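SalCYP truncation (Salinispora tropica, PDB 7ABB) binds heme c in a mostly helical cytochrome P450 fold, with a sulfur atom of the protein as ligand of the iron. Local coordinates at residues Arg57-Phe62 with Thr337-Cys342; Ala110-Ala115 with Ala355-His360; Cys281-Arg286 with Thr302-Leu307. All blocks are in the same frame, centred on the assembly; numbering follows the deposited sequence.

Contact 1: residues Arg57-Phe62 with Thr337-Cys342. With HEC (heme c), chain B.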
loop_
_atom_site.group_PDB
_atom_site.type_symbol
_atom_site.label_atom_id
_atom_site.label_comp_id
_atom_site.label_asym_id
_atom_site.label_seq_id
_atom_site.Cartn_x
_atom_site.Cartn_y
_atom_site.Cartn_z
ATOM N N ARG A 57 9.842 -14.247 -5.478
ATOM C CA ARG A 57 10.517 -14.348 -6.766
ATOM C C ARG A 57 10.421 -15.720 -7.417
ATOM O O ARG A 57 10.955 -15.889 -8.511
ATOM C CB ARG A 57 11.993 -13.964 -6.617
ATOM C CG ARG A 57 12.173 -12.490 -6.315
ATOM C CD ARG A 57 13.594 -12.179 -5.844
ATOM N NE ARG A 57 13.678 -10.764 -5.461
ATOM C CZ ARG A 57 14.559 -10.272 -4.592
ATOM N NH1 ARG A 57 15.446 -11.079 -4.009
ATOM N NH2 ARG A 57 14.551 -8.977 -4.301
ATOM N N ASP A 58 9.759 -16.699 -6.788
ATOM C CA ASP A 58 9.654 -18.064 -7.335
ATOM C C ASP A 58 8.175 -18.441 -7.379
ATOM O O ASP A 58 7.671 -19.160 -6.521
ATOM C CB ASP A 58 10.458 -19.029 -6.498
ATOM C CG ASP A 58 10.398 -20.443 -6.999
ATOM O OD1 ASP A 58 9.839 -20.658 -8.092
ATOM O OD2 ASP A 58 10.917 -21.342 -6.283
ATOM N N GLU A 59 7.479 -17.971 -8.412
ATOM C CA GLU A 59 6.058 -18.272 -8.543
ATOM C C GLU A 59 5.781 -19.721 -8.937
ATOM O O GLU A 59 4.654 -20.182 -8.762
ATOM C CB GLU A 59 5.419 -17.348 -9.575
ATOM C CG GLU A 59 5.480 -15.922 -9.160
ATOM C CD GLU A 59 4.725 -15.011 -10.089
ATOM O OE1 GLU A 59 4.644 -15.298 -11.310
ATOM O OE2 GLU A 59 4.218 -14.002 -9.575
ATOM N N ASP A 60 6.772 -20.460 -9.433
ATOM C CA ASP A 60 6.529 -21.872 -9.724
ATOM C C ASP A 60 6.442 -22.688 -8.439
ATOM O O ASP A 60 5.852 -23.773 -8.427
ATOM C CB ASP A 60 7.627 -22.438 -10.627
ATOM C CG ASP A 60 7.653 -21.808 -12.015
ATOM O OD1 ASP A 60 6.647 -21.186 -12.452
ATOM O OD2 ASP A 60 8.693 -21.972 -12.684
ATOM N N THR A 61 7.041 -22.198 -7.352
ATOM C CA THR A 61 6.941 -22.857 -6.057
ATOM C C THR A 61 5.859 -22.234 -5.185
ATOM O O THR A 61 5.179 -22.954 -4.435
ATOM C CB THR A 61 8.287 -22.761 -5.319
ATOM O OG1 THR A 61 9.303 -23.414 -6.082
ATOM C CG2 THR A 61 8.233 -23.356 -3.911
ATOM N N PHE A 62 5.706 -20.914 -5.268
ATOM C CA PHE A 62 4.770 -20.130 -4.464
ATOM C C PHE A 62 3.783 -19.445 -5.417
ATOM O O PHE A 62 4.034 -18.330 -5.876
ATOM C CB PHE A 62 5.517 -19.104 -3.617
ATOM C CG PHE A 62 6.426 -19.710 -2.582
ATOM C CD1 PHE A 62 5.925 -20.086 -1.357
ATOM C CD2 PHE A 62 7.774 -19.891 -2.842
ATOM C CE1 PHE A 62 6.770 -20.615 -0.383
ATOM C CE2 PHE A 62 8.620 -20.428 -1.865
ATOM C CZ PHE A 62 8.104 -20.789 -0.654
ATOM N N THR A 337 8.262 -7.778 -4.071
ATOM C CA THR A 337 9.332 -8.001 -5.034
ATOM C C THR A 337 8.857 -9.120 -5.960
ATOM O O THR A 337 7.780 -9.681 -5.762
ATOM C CB THR A 337 10.666 -8.271 -4.320
ATOM O OG1 THR A 337 11.718 -8.333 -5.284
ATOM C CG2 THR A 337 10.638 -9.553 -3.509
ATOM N N GLY A 338 9.648 -9.435 -6.979
ATOM C CA GLY A 338 9.190 -10.388 -7.967
ATOM C C GLY A 338 8.171 -9.767 -8.909
ATOM O O GLY A 338 8.022 -8.557 -8.975
ATOM N N HIS A 339 7.422 -10.630 -9.596
ATOM C CA HIS A 339 6.617 -10.167 -10.732
ATOM C C HIS A 339 5.420 -9.354 -10.299
ATOM O O HIS A 339 4.923 -8.531 -11.083
ATOM C CB HIS A 339 6.139 -11.364 -11.530
ATOM C CG HIS A 339 7.219 -12.018 -12.329
ATOM N ND1 HIS A 339 8.146 -11.299 -13.053
ATOM C CD2 HIS A 339 7.545 -13.321 -12.487
ATOM C CE1 HIS A 339 8.980 -12.136 -13.647
ATOM N NE2 HIS A 339 8.640 -13.369 -13.317
ATOM N N HIS A 340 4.926 -9.559 -9.080
ATOM C CA HIS A 340 3.754 -8.839 -8.604
ATOM C C HIS A 340 4.089 -7.577 -7.805
ATOM O O HIS A 340 3.186 -6.952 -7.220
ATOM C CB HIS A 340 2.870 -9.791 -7.795
ATOM C CG HIS A 340 2.072 -10.716 -8.656
ATOM N ND1 HIS A 340 2.550 -11.922 -9.124
ATOM C CD2 HIS A 340 0.832 -10.580 -9.172
ATOM C CE1 HIS A 340 1.626 -12.491 -9.883
ATOM N NE2 HIS A 340 0.571 -11.695 -9.917
ATOM N N GLN A 341 5.358 -7.166 -7.800
ATOM C CA GLN A 341 5.788 -5.972 -7.072
ATOM C C GLN A 341 4.875 -4.791 -7.412
ATOM O O GLN A 341 4.508 -4.594 -8.566
ATOM C CB GLN A 341 7.244 -5.652 -7.451
ATOM C CG GLN A 341 7.948 -4.542 -6.674
ATOM C CD GLN A 341 9.321 -4.273 -7.278
ATOM O OE1 GLN A 341 9.435 -3.673 -8.346
ATOM N NE2 GLN A 341 10.364 -4.774 -6.626
ATOM N N CYS A 342 4.516 -4.008 -6.407
ATOM C CA CYS A 342 3.475 -2.983 -6.517
ATOM C C CYS A 342 3.578 -2.131 -7.781
ATOM O O CYS A 342 4.594 -1.477 -8.023
ATOM C CB CYS A 342 3.551 -2.076 -5.295
ATOM S SG CYS A 342 2.302 -0.774 -5.310
HETATM FE FE HEC B . 0.442 -1.617 -4.311
HETATM C CHA HEC B . 0.650 -4.851 -5.469
HETATM C CHB HEC B . 2.104 -2.595 -1.480
HETATM C CHC HEC B . 0.281 1.607 -3.155
HETATM C CHD HEC B . -1.526 -0.741 -6.948
HETATM N NA HEC B . 1.194 -3.356 -3.621
HETATM C C1A HEC B . 1.232 -4.594 -4.263
HETATM C C2A HEC B . 1.948 -5.578 -3.479
HETATM C C3A HEC B . 2.354 -4.922 -2.376
HETATM C C4A HEC B . 1.895 -3.557 -2.448
HETATM C CMA HEC B . 3.145 -5.483 -1.181
HETATM C CAA HEC B . 2.230 -7.074 -3.867
HETATM C CBA HEC B . 1.132 -8.041 -3.440
HETATM C CGA HEC B . 1.527 -9.460 -3.812
HETATM O O1A HEC B . 0.642 -10.325 -3.617
HETATM O O2A HEC B . 2.679 -9.665 -4.274
HETATM N NB HEC B . 1.016 -0.688 -2.625
HETATM C C1B HEC B . 1.734 -1.255 -1.588
HETATM C C2B HEC B . 2.045 -0.211 -0.658
HETATM C C3B HEC B . 1.563 0.951 -1.137
HETATM C C4B HEC B . 0.891 0.672 -2.359
HETATM C CMB HEC B . 2.852 -0.501 0.623
HETATM C CAB HEC B . 1.556 2.364 -0.611
HETATM C CBB HEC B . 2.505 2.665 0.503
HETATM N NC HEC B . -0.484 0.089 -4.929
HETATM C C1C HEC B . -0.338 1.328 -4.348
HETATM C C2C HEC B . -0.975 2.313 -5.181
HETATM C C3C HEC B . -1.487 1.682 -6.262
HETATM C C4C HEC B . -1.194 0.277 -6.092
HETATM C CMC HEC B . -1.001 3.808 -4.857
HETATM C CAC HEC B . -2.295 2.213 -7.457
HETATM C CBC HEC B . -2.237 3.699 -7.806
HETATM N ND HEC B . -0.305 -2.615 -5.870
HETATM C C1D HEC B . -1.103 -2.028 -6.852
HETATM C C2D HEC B . -1.415 -3.030 -7.822
HETATM C C3D HEC B . -0.769 -4.300 -7.395
HETATM C C4D HEC B . -0.074 -3.946 -6.176
HETATM C CMD HEC B . -2.287 -2.815 -9.066
HETATM C CAD HEC B . -0.811 -5.671 -8.091
HETATM C CBD HEC B . 0.387 -5.758 -9.005
HETATM C CGD HEC B . 0.457 -7.132 -9.643
HETATM O O1D HEC B . 1.201 -7.296 -10.633
HETATM O O2D HEC B . -0.241 -8.036 -9.141
HETATM O O HOH W 1 12.352 -9.120 -8.240
#
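Glu59 reaches across to His340, and Arg57 adds a second link to Thr337. In Glu59, chi2 -174° puts CD anti to CA, and the extended chain brings the carboxylate across; OE2 lies at the edge of the imidazole, near its plane. There it receives a weak hydrogen bond from His340 ND1 at 2.7 Å, with only 128° at the hydrogen; carboxylate and ring lie 46° apart. The other nitrogen, His340 NE2, has its stronger partner outside the contact, the carbonyl of Ile83. Each ring nitrogen therefore has an acceptor, ND1 weakly. The second oxygen of the Glu59 carboxylate, OE1, lies 3.7 Å from His339 CD2, at the edge of that ring. Arg57 NH2 donates to Thr337 OG1 at 3.1 Å, the hydroxyl standing slightly out of the guanidinium plane. A water links the two segments, accepting from Gly338 N at 3.0 Å and, weakly, from Arg57 NE at 3.5 Å. Arg57 CG passes 4.0 Å from Gly338 CA. Gly338 opens a type I turn closed by Gln341 N on Gly338 O. The sequence from Phe335 to Cys342 is the cysteine-ligand loop of cytochromes P450, and Cys342 SG binds the heme iron at 2.3 Å. In the partner segment, Asp58 OD1 accepts from Thr61 N, an Asx motif, and its OD2 accepts from Thr61 OG1. Segment 57-62 runs from the end of helix 49-56, whose Phe56 touches Thr337, into strand 62-63 beside strand 285-288; the loop 337-342 leads on to helix 345-362.

Contact 2: residues Ala110-Ala115 with Ala355-His360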
loop_
_atom_site.group_PDB
_atom_site.type_symbol
_atom_site.label_atom_id
_atom_site.label_comp_id
_atom_site.label_asym_id
_atom_site.label_seq_id
_atom_site.Cartn_x
_atom_site.Cartn_y
_atom_site.Cartn_z
ATOM N N ALA A 110 0.233 18.536 -9.726
ATOM C CA ALA A 110 -1.154 18.383 -9.290
ATOM C C ALA A 110 -1.239 17.808 -7.878
ATOM O O ALA A 110 -2.030 18.283 -7.055
ATOM C CB ALA A 110 -1.914 17.506 -10.295
ATOM N N ILE A 111 -0.422 16.801 -7.579
ATOM C CA ILE A 111 -0.380 16.231 -6.237
ATOM C C ILE A 111 -0.020 17.304 -5.223
ATOM O O ILE A 111 -0.633 17.418 -4.153
ATOM C CB ILE A 111 0.633 15.078 -6.191
ATOM C CG1 ILE A 111 0.199 13.914 -7.082
ATOM C CG2 ILE A 111 0.835 14.624 -4.743
ATOM C CD1 ILE A 111 1.291 12.890 -7.241
ATOM N N ARG A 112 0.992 18.105 -5.552
ATOM C CA ARG A 112 1.462 19.146 -4.644
ATOM C C ARG A 112 0.393 20.199 -4.397
ATOM O O ARG A 112 0.176 20.628 -3.254
ATOM C CB ARG A 112 2.730 19.775 -5.212
ATOM C CG ARG A 112 3.426 20.703 -4.212
ATOM C CD ARG A 112 4.710 21.318 -4.736
ATOM N NE ARG A 112 5.659 20.277 -5.064
ATOM C CZ ARG A 112 6.318 19.517 -4.192
ATOM N NH1 ARG A 112 6.184 19.673 -2.873
ATOM N NH2 ARG A 112 7.130 18.574 -4.652
ATOM N N ALA A 113 -0.278 20.648 -5.465
ATOM C CA ALA A 113 -1.314 21.663 -5.302
ATOM C C ALA A 113 -2.476 21.129 -4.478
ATOM O O ALA A 113 -3.090 21.872 -3.697
ATOM C CB ALA A 113 -1.800 22.142 -6.664
ATOM N N ASN A 114 -2.787 19.842 -4.662
ATOM C CA ASN A 114 -3.794 19.146 -3.863
ATOM C C ASN A 114 -3.417 19.158 -2.376
ATOM O O ASN A 114 -4.193 19.638 -1.535
ATOM C CB ASN A 114 -3.928 17.735 -4.446
ATOM C CG ASN A 114 -4.846 16.803 -3.685
ATOM O OD1 ASN A 114 -5.588 17.170 -2.784
ATOM N ND2 ASN A 114 -4.780 15.537 -4.072
ATOM N N ALA A 115 -2.208 18.700 -2.041
ATOM C CA ALA A 115 -1.774 18.726 -0.652
ATOM C C ALA A 115 -1.854 20.132 -0.081
ATOM O O ALA A 115 -2.370 20.346 1.024
ATOM C CB ALA A 115 -0.350 18.232 -0.534
ATOM N N ALA A 355 3.210 15.106 0.167
ATOM C CA ALA A 355 2.339 15.506 1.277
ATOM C C ALA A 355 3.163 15.951 2.461
ATOM O O ALA A 355 2.861 16.977 3.086
ATOM C CB ALA A 355 1.429 14.367 1.694
ATOM N N TRP A 356 4.204 15.199 2.803
ATOM C CA TRP A 356 5.000 15.595 3.958
ATOM C C TRP A 356 5.791 16.882 3.704
ATOM O O TRP A 356 6.016 17.673 4.636
ATOM C CB TRP A 356 5.941 14.457 4.377
ATOM C CG TRP A 356 5.216 13.249 4.974
ATOM C CD1 TRP A 356 3.920 13.184 5.397
ATOM C CD2 TRP A 356 5.781 11.949 5.195
ATOM N NE1 TRP A 356 3.648 11.912 5.877
ATOM C CE2 TRP A 356 4.769 11.138 5.743
ATOM C CE3 TRP A 356 7.029 11.405 4.957
ATOM C CZ2 TRP A 356 4.993 9.799 6.084
ATOM C CZ3 TRP A 356 7.250 10.076 5.284
ATOM C CH2 TRP A 356 6.237 9.296 5.841
ATOM N N GLU A 357 6.231 17.122 2.472
ATOM C CA GLU A 357 6.869 18.387 2.135
ATOM C C GLU A 357 5.911 19.546 2.382
ATOM O O GLU A 357 6.254 20.550 3.033
ATOM C CB GLU A 357 7.331 18.364 0.670
ATOM C CG GLU A 357 8.577 17.533 0.400
ATOM C CD GLU A 357 8.884 17.385 -1.075
ATOM O OE1 GLU A 357 7.956 17.539 -1.899
ATOM O OE2 GLU A 357 10.055 17.113 -1.424
ATOM N N GLU A 358 4.703 19.451 1.820
ATOM C CA GLU A 358 3.774 20.568 1.953
ATOM C C GLU A 358 3.308 20.713 3.400
ATOM O O GLU A 358 3.088 21.835 3.870
ATOM C CB GLU A 358 2.587 20.398 0.997
ATOM C CG GLU A 358 2.973 20.459 -0.482
ATOM C CD GLU A 358 3.673 21.734 -0.824
ATOM O OE1 GLU A 358 3.112 22.810 -0.524
ATOM O OE2 GLU A 358 4.780 21.674 -1.387
ATOM N N TRP A 359 3.189 19.598 4.124
ATOM C CA TRP A 359 2.828 19.654 5.534
ATOM C C TRP A 359 3.843 20.478 6.315
ATOM O O TRP A 359 3.469 21.370 7.081
ATOM C CB TRP A 359 2.720 18.232 6.101
ATOM C CG TRP A 359 2.352 18.219 7.552
ATOM C CD1 TRP A 359 3.193 18.430 8.606
ATOM C CD2 TRP A 359 1.045 18.022 8.109
ATOM N NE1 TRP A 359 2.494 18.367 9.774
ATOM C CE2 TRP A 359 1.175 18.123 9.506
ATOM C CE3 TRP A 359 -0.218 17.783 7.568
ATOM C CZ2 TRP A 359 0.090 17.991 10.368
ATOM C CZ3 TRP A 359 -1.302 17.653 8.420
ATOM C CH2 TRP A 359 -1.131 17.741 9.818
ATOM N N HIS A 360 5.139 20.208 6.132
ATOM C CA HIS A 360 6.138 20.909 6.942
ATOM C C HIS A 360 6.349 22.358 6.524
ATOM O O HIS A 360 6.845 23.171 7.312
ATOM C CB HIS A 360 7.440 20.116 6.910
ATOM C CG HIS A 360 7.374 18.875 7.736
ATOM N ND1 HIS A 360 6.852 17.688 7.269
ATOM C CD2 HIS A 360 7.689 18.661 9.036
ATOM C CE1 HIS A 360 6.895 16.781 8.230
ATOM N NE2 HIS A 360 7.394 17.349 9.315
#
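The Arg112 guanidinium meets helix 355-360 with its edge: Glu357 OE1 and Glu358 OE2 both lie near its plane, OE1 at the end between NH1 and NH2, OE2 beside NH1. NH1 and NH2 grip Glu357 end-on, converging on one oxygen, OE1, at 2.9 Å and 3.1 Å. NH1 comes from above that carboxylate plane, whereas NH2 lies on the syn side and closer to it. The remaining hydrogen of NH1 goes to Glu358 OE2 at 2.9 Å, nearly straight and onto the anti lone pair; this carboxylate stands steeply to the guanidinium, the planes 70° apart. One nitrogen thus bridges two acidic groups, and the salt-bridge network extends through Glu358 OE1 to Arg116, so the cluster has two arginines for two glutamates. A bend at chi2 (-57°) turns Glu358 CD toward the arginine chain, 3.6 Å from Arg112 CG. Helices 108-120 and 345-362 run in roughly the same direction here, their local axes 9.1 Å apart and 40° from parallel. By their place in the chain they probably correspond to helices D and L of the P450 four-helix core; helix 130-147 would be its E member and helix 238-253 the C-terminal part of the long central helix. Further along the interface, next to the salt bridges, the contact is apolar. Ala115 CB rests 4.0 Å from Glu358 CB and 4.2 Å from Ala355 CA, and the small residues bring the backbones nearest at this level. On the flank of the second helix, one face of the His360 ring takes Trp359 CD1 near its rim, while His360 ND1, with Trp356 O in the ring plane, donates to that carbonyl at 2.8 Å. The backbone N of His360 reaches the same oxygen from the opposite face of its plane.

Contact 3: residues Cys281-Arg286 with Thr302-Leu307. With HEC (heme c), chain B.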
loop_
_atom_site.group_PDB
_atom_site.type_symbol
_atom_site.label_atom_id
_atom_site.label_comp_id
_atom_site.label_asym_id
_atom_site.label_seq_id
_atom_site.Cartn_x
_atom_site.Cartn_y
_atom_site.Cartn_z
ATOM N N CYS A 281 3.054 -3.676 6.781
ATOM C CA CYS A 281 2.107 -4.509 7.504
ATOM C C CYS A 281 1.360 -5.502 6.619
ATOM O O CYS A 281 0.626 -6.346 7.136
ATOM C CB CYS A 281 1.117 -3.623 8.257
ATOM S SG CYS A 281 0.273 -2.439 7.218
ATOM N N MET A 282 1.513 -5.415 5.302
ATOM C CA MET A 282 0.838 -6.403 4.467
ATOM C C MET A 282 1.451 -7.784 4.645
ATOM O O MET A 282 2.612 -7.944 5.016
ATOM C CB MET A 282 0.907 -6.016 2.992
ATOM C CG MET A 282 0.093 -4.801 2.695
ATOM S SD MET A 282 0.379 -4.121 1.043
ATOM C CE MET A 282 -0.189 -5.457 0.020
ATOM N N TYR A 283 0.651 -8.793 4.328
ATOM C CA TYR A 283 1.088 -10.188 4.417
ATOM C C TYR A 283 0.550 -10.954 3.222
ATOM O O TYR A 283 -0.341 -11.797 3.350
ATOM C CB TYR A 283 0.650 -10.816 5.742
ATOM C CG TYR A 283 -0.719 -10.452 6.230
ATOM C CD1 TYR A 283 -0.925 -9.300 6.974
ATOM C CD2 TYR A 283 -1.813 -11.272 5.985
ATOM C CE1 TYR A 283 -2.178 -8.964 7.436
ATOM C CE2 TYR A 283 -3.085 -10.931 6.445
ATOM C CZ TYR A 283 -3.253 -9.778 7.170
ATOM O OH TYR A 283 -4.493 -9.417 7.644
ATOM N N PRO A 284 1.087 -10.685 2.038
ATOM C CA PRO A 284 0.640 -11.422 0.849
ATOM C C PRO A 284 0.752 -12.925 1.056
ATOM O O PRO A 284 1.691 -13.423 1.678
ATOM C CB PRO A 284 1.587 -10.929 -0.246
ATOM C CG PRO A 284 1.994 -9.574 0.194
ATOM C CD PRO A 284 2.114 -9.689 1.700
ATOM N N GLY A 285 -0.222 -13.644 0.507
ATOM C CA GLY A 285 -0.275 -15.089 0.589
ATOM C C GLY A 285 0.077 -15.742 -0.733
ATOM O O GLY A 285 -0.078 -15.154 -1.795
ATOM N N ARG A 286 0.602 -16.957 -0.624
ATOM C CA ARG A 286 0.895 -17.807 -1.772
ATOM C C ARG A 286 0.510 -19.242 -1.443
ATOM O O ARG A 286 0.429 -19.643 -0.279
ATOM C CB ARG A 286 2.384 -17.751 -2.127
ATOM C CG ARG A 286 2.914 -16.359 -2.479
ATOM C CD ARG A 286 2.341 -15.879 -3.741
ATOM N NE ARG A 286 2.982 -14.698 -4.324
ATOM C CZ ARG A 286 2.560 -13.442 -4.160
ATOM N NH1 ARG A 286 1.527 -13.190 -3.372
ATOM N NH2 ARG A 286 3.162 -12.462 -4.826
ATOM N N THR A 302 -0.885 -23.103 2.427
ATOM C CA THR A 302 -0.849 -21.653 2.314
ATOM C C THR A 302 0.372 -21.129 3.051
ATOM O O THR A 302 0.690 -21.606 4.147
ATOM C CB THR A 302 -2.127 -21.063 2.891
ATOM O OG1 THR A 302 -3.241 -21.512 2.107
ATOM C CG2 THR A 302 -2.090 -19.543 2.909
ATOM N N VAL A 303 1.075 -20.191 2.423
ATOM C CA VAL A 303 2.264 -19.572 2.995
ATOM C C VAL A 303 2.078 -18.062 2.974
ATOM O O VAL A 303 1.828 -17.481 1.923
ATOM C CB VAL A 303 3.535 -19.958 2.220
ATOM C CG1 VAL A 303 4.765 -19.369 2.866
ATOM C CG2 VAL A 303 3.674 -21.466 2.150
ATOM N N LEU A 304 2.248 -17.426 4.124
ATOM C CA LEU A 304 2.177 -15.973 4.206
ATOM C C LEU A 304 3.569 -15.356 4.188
ATOM O O LEU A 304 4.527 -15.909 4.748
ATOM C CB LEU A 304 1.439 -15.523 5.468
ATOM C CG LEU A 304 0.016 -16.037 5.658
ATOM C CD1 LEU A 304 -0.647 -15.272 6.793
ATOM C CD2 LEU A 304 -0.784 -15.924 4.368
ATOM N N LEU A 305 3.652 -14.162 3.596
ATOM C CA LEU A 305 4.897 -13.435 3.362
ATOM C C LEU A 305 4.811 -12.072 4.049
ATOM O O LEU A 305 4.731 -11.032 3.378
ATOM C CB LEU A 305 5.153 -13.288 1.863
ATOM C CG LEU A 305 5.163 -14.603 1.061
ATOM C CD1 LEU A 305 5.482 -14.307 -0.410
ATOM C CD2 LEU A 305 6.132 -15.564 1.626
ATOM N N PRO A 306 4.826 -12.031 5.386
ATOM C CA PRO A 306 4.580 -10.747 6.076
ATOM C C PRO A 306 5.741 -9.776 5.906
ATOM O O PRO A 306 6.877 -10.052 6.307
ATOM C CB PRO A 306 4.392 -11.159 7.541
ATOM C CG PRO A 306 5.132 -12.474 7.644
ATOM C CD PRO A 306 4.876 -13.154 6.341
ATOM N N LEU A 307 5.434 -8.598 5.354
ATOM C CA LEU A 307 6.451 -7.574 5.198
ATOM C C LEU A 307 6.926 -7.046 6.558
ATOM O O LEU A 307 8.051 -6.547 6.663
ATOM C CB LEU A 307 5.897 -6.431 4.333
ATOM C CG LEU A 307 5.356 -6.871 2.960
ATOM C CD1 LEU A 307 4.949 -5.627 2.174
ATOM C CD2 LEU A 307 6.395 -7.695 2.204
HETATM FE FE HEC B . 0.442 -1.617 -4.311
HETATM C CHA HEC B . 0.650 -4.851 -5.469
HETATM C CHB HEC B . 2.104 -2.595 -1.480
HETATM C CHC HEC B . 0.281 1.607 -3.155
HETATM C CHD HEC B . -1.526 -0.741 -6.948
HETATM N NA HEC B . 1.194 -3.356 -3.621
HETATM C C1A HEC B . 1.232 -4.594 -4.263
HETATM C C2A HEC B . 1.948 -5.578 -3.479
HETATM C C3A HEC B . 2.354 -4.922 -2.376
HETATM C C4A HEC B . 1.895 -3.557 -2.448
HETATM C CMA HEC B . 3.145 -5.483 -1.181
HETATM C CAA HEC B . 2.230 -7.074 -3.867
HETATM C CBA HEC B . 1.132 -8.041 -3.440
HETATM C CGA HEC B . 1.527 -9.460 -3.812
HETATM O O1A HEC B . 0.642 -10.325 -3.617
HETATM O O2A HEC B . 2.679 -9.665 -4.274
HETATM N NB HEC B . 1.016 -0.688 -2.625
HETATM C C1B HEC B . 1.734 -1.255 -1.588
HETATM C C2B HEC B . 2.045 -0.211 -0.658
HETATM C C3B HEC B . 1.563 0.951 -1.137
HETATM C C4B HEC B . 0.891 0.672 -2.359
HETATM C CMB HEC B . 2.852 -0.501 0.623
HETATM C CAB HEC B . 1.556 2.364 -0.611
HETATM C CBB HEC B . 2.505 2.665 0.503
HETATM N NC HEC B . -0.484 0.089 -4.929
HETATM C C1C HEC B . -0.338 1.328 -4.348
HETATM C C2C HEC B . -0.975 2.313 -5.181
HETATM C C3C HEC B . -1.487 1.682 -6.262
HETATM C C4C HEC B . -1.194 0.277 -6.092
HETATM C CMC HEC B . -1.001 3.808 -4.857
HETATM C CAC HEC B . -2.295 2.213 -7.457
HETATM C CBC HEC B . -2.237 3.699 -7.806
HETATM N ND HEC B . -0.305 -2.615 -5.870
HETATM C C1D HEC B . -1.103 -2.028 -6.852
HETATM C C2D HEC B . -1.415 -3.030 -7.822
HETATM C C3D HEC B . -0.769 -4.300 -7.395
HETATM C C4D HEC B . -0.074 -3.946 -6.176
HETATM C CMD HEC B . -2.287 -2.815 -9.066
HETATM C CAD HEC B . -0.811 -5.671 -8.091
HETATM C CBD HEC B . 0.387 -5.758 -9.005
HETATM C CGD HEC B . 0.457 -7.132 -9.643
HETATM O O1D HEC B . 1.201 -7.296 -10.633
HETATM O O2D HEC B . -0.241 -8.036 -9.141
#
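Pro284 has no N-H to return to Leu305, and the antiparallel pairing of the two segments becomes one-sided from this point on. Pro284 O still accepts from Leu305 N at 2.8 Å, but where a reciprocal bond would run, the ring atom Pro284 CD sits 3.4 Å from Leu305 O. One step further, Met282 O accepts from Leu307 N at 2.9 Å, almost along the C=O axis, and the CA of Pro306 approaches the same oxygen in a CA-H...O contact. Pro306 is the N-cap residue of the short helix 307-310. The regular part of the pairing is the Arg286-Val303 hydrogen-bonded pair, bonded in both directions, with Gly285 and Leu304 as the neighbouring non-hydrogen-bonded pair. These strands belong to the mixed five-stranded sheet of the P450 fold; strand 43-46 bonds the other edge of 302-304, and Phe56 of helix 49-56 touches Pro284, Arg286 and Leu305. Leu305 CD1 packs 3.9 Å from Arg286 CG, and Met282 CB lies beside Leu307 CD1. Tyr283 CB touches Pro306 CB, while its ring approaches Leu304 CD1 obliquely. The Met282 chain leads on to the heme, where its SD is 3.4 Å from HEC CHB; Leu307 CD1 is near the methyl HEC CMA. The Arg286 chain bends at chi2 (-68°), which places CD; its guanidinium meets the propionate edge-on, NH1 donating to HEC O1A at 3.0 Å and NH2 to HEC O2A at 2.9 Å. NH1 also donates to Gly285 O, which lies in the guanidinium plane, while the donor stands above the carbonyl plane. A carboxylate gripped by two nitrogens of a positive group, itself pinned by backbone, probably has much of its charge offset and its place beside the sheet fixed.

Along the chain the segments come in the order 57-62, 110-115, 281-286, 302-307, 337-342, 355-360, so contacts 1 and 2 interleave and contact 3 nests inside both. Contacts 1 and 3 have centres 12 Å apart and touch directly, Phe62 packing on Val303 and Arg286; strand 62-63 is an outer member of the sheet to which contact 3 belongs, and both contacts meet the heme. Contact 2 lies about 33 Å from contact 1 and 32 Å from contact 3, centre to centre, across the middle of the chain. Helix 345-362 joins the two sides: the sheet and the cysteine loop meet the heme together, while contact 2 packs helices on the far side.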